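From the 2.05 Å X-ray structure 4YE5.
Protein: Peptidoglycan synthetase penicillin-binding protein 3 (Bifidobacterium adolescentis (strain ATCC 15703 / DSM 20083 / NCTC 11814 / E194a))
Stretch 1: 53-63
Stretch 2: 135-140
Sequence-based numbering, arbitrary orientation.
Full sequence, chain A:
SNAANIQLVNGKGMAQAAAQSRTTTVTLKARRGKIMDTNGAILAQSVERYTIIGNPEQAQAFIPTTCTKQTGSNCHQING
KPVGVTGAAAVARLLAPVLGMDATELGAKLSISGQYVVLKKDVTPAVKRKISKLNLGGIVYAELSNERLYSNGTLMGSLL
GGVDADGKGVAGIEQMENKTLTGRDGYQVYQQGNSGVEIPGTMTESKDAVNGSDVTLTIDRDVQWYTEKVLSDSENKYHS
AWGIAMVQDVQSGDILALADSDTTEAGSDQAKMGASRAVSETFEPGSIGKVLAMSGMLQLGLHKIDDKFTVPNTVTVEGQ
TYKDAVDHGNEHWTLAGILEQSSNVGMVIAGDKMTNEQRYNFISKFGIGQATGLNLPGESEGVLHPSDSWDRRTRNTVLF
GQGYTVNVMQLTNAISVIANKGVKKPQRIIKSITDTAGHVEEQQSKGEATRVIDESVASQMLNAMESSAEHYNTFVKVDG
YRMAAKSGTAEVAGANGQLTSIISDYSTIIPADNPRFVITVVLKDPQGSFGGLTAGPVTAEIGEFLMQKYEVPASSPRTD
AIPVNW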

# COMPACT_ATOMS: atom_id res chain seq x y z
N ILE A 53 -30.60 18.48 -10.17
CA ILE A 53 -30.67 18.79 -11.59
C ILE A 53 -32.12 18.80 -12.06
O ILE A 53 -32.90 17.93 -11.70
N GLY A 54 -32.47 19.79 -12.88
CA GLY A 54 -33.76 19.79 -13.56
C GLY A 54 -33.62 19.52 -15.06
O GLY A 54 -32.58 19.81 -15.67
N ASN A 55 -34.66 18.94 -15.64
CA ASN A 55 -34.79 18.76 -17.09
C ASN A 55 -35.85 19.72 -17.62
O ASN A 55 -37.05 19.43 -17.55
N PRO A 56 -35.41 20.87 -18.16
CA PRO A 56 -36.34 21.94 -18.57
C PRO A 56 -37.45 21.48 -19.50
O PRO A 56 -38.61 21.80 -19.28
N GLU A 57 -37.13 20.69 -20.52
CA GLU A 57 -38.17 20.32 -21.47
C GLU A 57 -39.19 19.34 -20.88
O GLU A 57 -40.37 19.41 -21.20
N GLN A 58 -38.74 18.43 -20.00
CA GLN A 58 -39.67 17.58 -19.27
C GLN A 58 -40.49 18.38 -18.27
O GLN A 58 -41.66 18.09 -18.06
N ALA A 59 -39.87 19.38 -17.63
CA ALA A 59 -40.62 20.25 -16.72
C ALA A 59 -41.73 20.99 -17.47
O ALA A 59 -42.86 21.13 -16.97
N GLN A 60 -41.42 21.44 -18.68
CA GLN A 60 -42.39 22.21 -19.47
C GLN A 60 -43.56 21.36 -19.89
O GLN A 60 -44.67 21.86 -20.01
N ALA A 61 -43.33 20.06 -20.10
CA ALA A 61 -44.40 19.12 -20.43
C ALA A 61 -45.22 18.68 -19.21
O ALA A 61 -46.26 18.03 -19.35
N PHE A 62 -44.76 19.03 -18.01
CA PHE A 62 -45.37 18.53 -16.76
C PHE A 62 -46.80 19.03 -16.54
O PHE A 62 -47.08 20.22 -16.69
N ILE A 63 -47.70 18.12 -16.21
CA ILE A 63 -49.05 18.48 -15.79
C ILE A 63 -49.33 17.84 -14.43
O ILE A 63 -49.36 16.62 -14.33
N ASN A 135 -42.90 13.70 -6.13
CA ASN A 135 -43.46 12.96 -7.28
C ASN A 135 -43.13 13.64 -8.63
O ASN A 135 -44.00 13.76 -9.51
N LEU A 136 -41.89 14.09 -8.74
CA LEU A 136 -41.32 14.69 -9.95
C LEU A 136 -40.16 13.85 -10.51
O LEU A 136 -39.17 14.41 -10.99
N GLY A 137 -40.23 12.52 -10.41
CA GLY A 137 -39.10 11.71 -10.87
C GLY A 137 -39.02 11.77 -12.38
O GLY A 137 -40.04 11.83 -13.06
N GLY A 138 -37.81 11.76 -12.92
CA GLY A 138 -37.63 12.03 -14.32
C GLY A 138 -37.31 13.50 -14.51
O GLY A 138 -36.33 13.84 -15.16
N ILE A 139 -38.12 14.37 -13.92
CA ILE A 139 -37.98 15.81 -14.18
C ILE A 139 -36.87 16.43 -13.34
O ILE A 139 -36.08 17.24 -13.83
N VAL A 140 -36.81 16.04 -12.08
CA VAL A 140 -35.77 16.52 -11.19
C VAL A 140 -35.04 15.29 -10.63
O VAL A 140 -35.68 14.29 -10.28

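Ile-139 is the bump of this contact, and the short helix that begins at Pro-56, with Phe-62 beyond it, supplies the hollow. Its CA-to-CB bond points sideways, but chi1 m and chi2 t bring the end of the chain closer, into a pocket lined by Gln-58, Ala-59 and Phe-62. Ile-139 CG2 rests on Ala-59, 3.6 Å from Ala-59 CA and 3.7 Å from Ala-59 CB. Ile-139 CD1 reaches further, lying 4.0 Å from Gln-58 O and 3.6 Å from Phe-62 CD1. Phe-62 (chi1 t) points toward the second stretch and closes the pocket; Leu-136 (m, t) lays CD2 over one face of the Phe-62 ring, 4.2 Å from the ring centroid and 3.9 Å from Phe-62 CZ. Gln-58 starts toward Ile-139, its CB 4.1 Å from Ile-139 CG1, but its amide end leads away. Where the chains run antiparallel, Gly-54 pairs with Val-140 (chi1 t), and Gly-54 CA lies 3.5 Å from Ile-139 O. Ile-139 O also accepts a hydrogen bond from Asn-55 N at 2.9 Å. Asn-55 (chi1 t) points toward the second stretch while OD1 caps the helix, accepting from Gln-58 N at 3.2 Å; its ND2 donates to a water at 3.1 Å, which donates to Gly-138 O at 2.4 Å, bridging the stretches.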

# COMPACT_ATOMS: atom_id res chain seq x y z
CB ILE A 53 -29.90 17.73 -12.43
CG1 ILE A 53 -28.44 17.62 -11.97
CG2 ILE A 53 -30.00 18.03 -13.93
CD1 ILE A 53 -27.64 18.92 -12.09
CB ASN A 55 -35.17 17.30 -17.39
CG ASN A 55 -35.29 17.00 -18.88
OD1 ASN A 55 -35.65 17.86 -19.68
ND2 ASN A 55 -34.98 15.76 -19.26
CB PRO A 56 -35.42 22.95 -19.26
CG PRO A 56 -34.07 22.73 -18.60
CD PRO A 56 -34.00 21.24 -18.40
CB GLU A 57 -37.59 19.82 -22.80
CG GLU A 57 -37.03 18.42 -22.78
CD GLU A 57 -36.80 17.88 -24.19
OE1 GLU A 57 -36.77 16.64 -24.36
OE2 GLU A 57 -36.66 18.70 -25.13
CB GLN A 58 -38.96 16.43 -18.55
CG GLN A 58 -38.28 15.43 -19.46
CD GLN A 58 -39.17 14.96 -20.58
OE1 GLN A 58 -40.35 14.67 -20.38
NE2 GLN A 58 -38.61 14.87 -21.79
CB ALA A 59 -39.70 21.24 -16.03
CB GLN A 60 -41.69 22.85 -20.69
CG GLN A 60 -40.68 23.92 -20.29
CD GLN A 60 -39.64 24.21 -21.35
OE1 GLN A 60 -39.92 24.15 -22.56
NE2 GLN A 60 -38.43 24.52 -20.92
CB ALA A 61 -43.81 17.87 -21.14
CB PHE A 62 -44.47 18.87 -15.54
CG PHE A 62 -45.05 18.46 -14.20
CD1 PHE A 62 -45.19 17.11 -13.86
CD2 PHE A 62 -45.42 19.42 -13.26
CE1 PHE A 62 -45.71 16.73 -12.60
CE2 PHE A 62 -45.95 19.06 -12.00
CZ PHE A 62 -46.09 17.71 -11.67
CB ILE A 63 -50.13 17.98 -16.78
CG1 ILE A 63 -49.85 18.53 -18.18
CG2 ILE A 63 -51.53 18.40 -16.32
CD1 ILE A 63 -50.75 17.95 -19.25
CB ASN A 135 -44.98 12.76 -7.15
CG ASN A 135 -45.36 11.82 -6.01
OD1 ASN A 135 -44.60 10.91 -5.66
ND2 ASN A 135 -46.53 12.04 -5.43
CB LEU A 136 -40.70 16.05 -9.60
CG LEU A 136 -41.58 17.18 -9.06
CD1 LEU A 136 -40.69 18.26 -8.45
CD2 LEU A 136 -42.50 17.73 -10.16
CB ILE A 139 -39.29 16.55 -13.93
CG1 ILE A 139 -40.39 15.91 -14.78
CG2 ILE A 139 -39.13 18.07 -14.22
CD1 ILE A 139 -41.75 16.41 -14.47
CB VAL A 140 -36.38 17.34 -10.04
CG1 VAL A 140 -35.31 17.83 -9.10
CG2 VAL A 140 -37.18 18.51 -10.59
O HOH W 1 -34.65 13.80 -16.94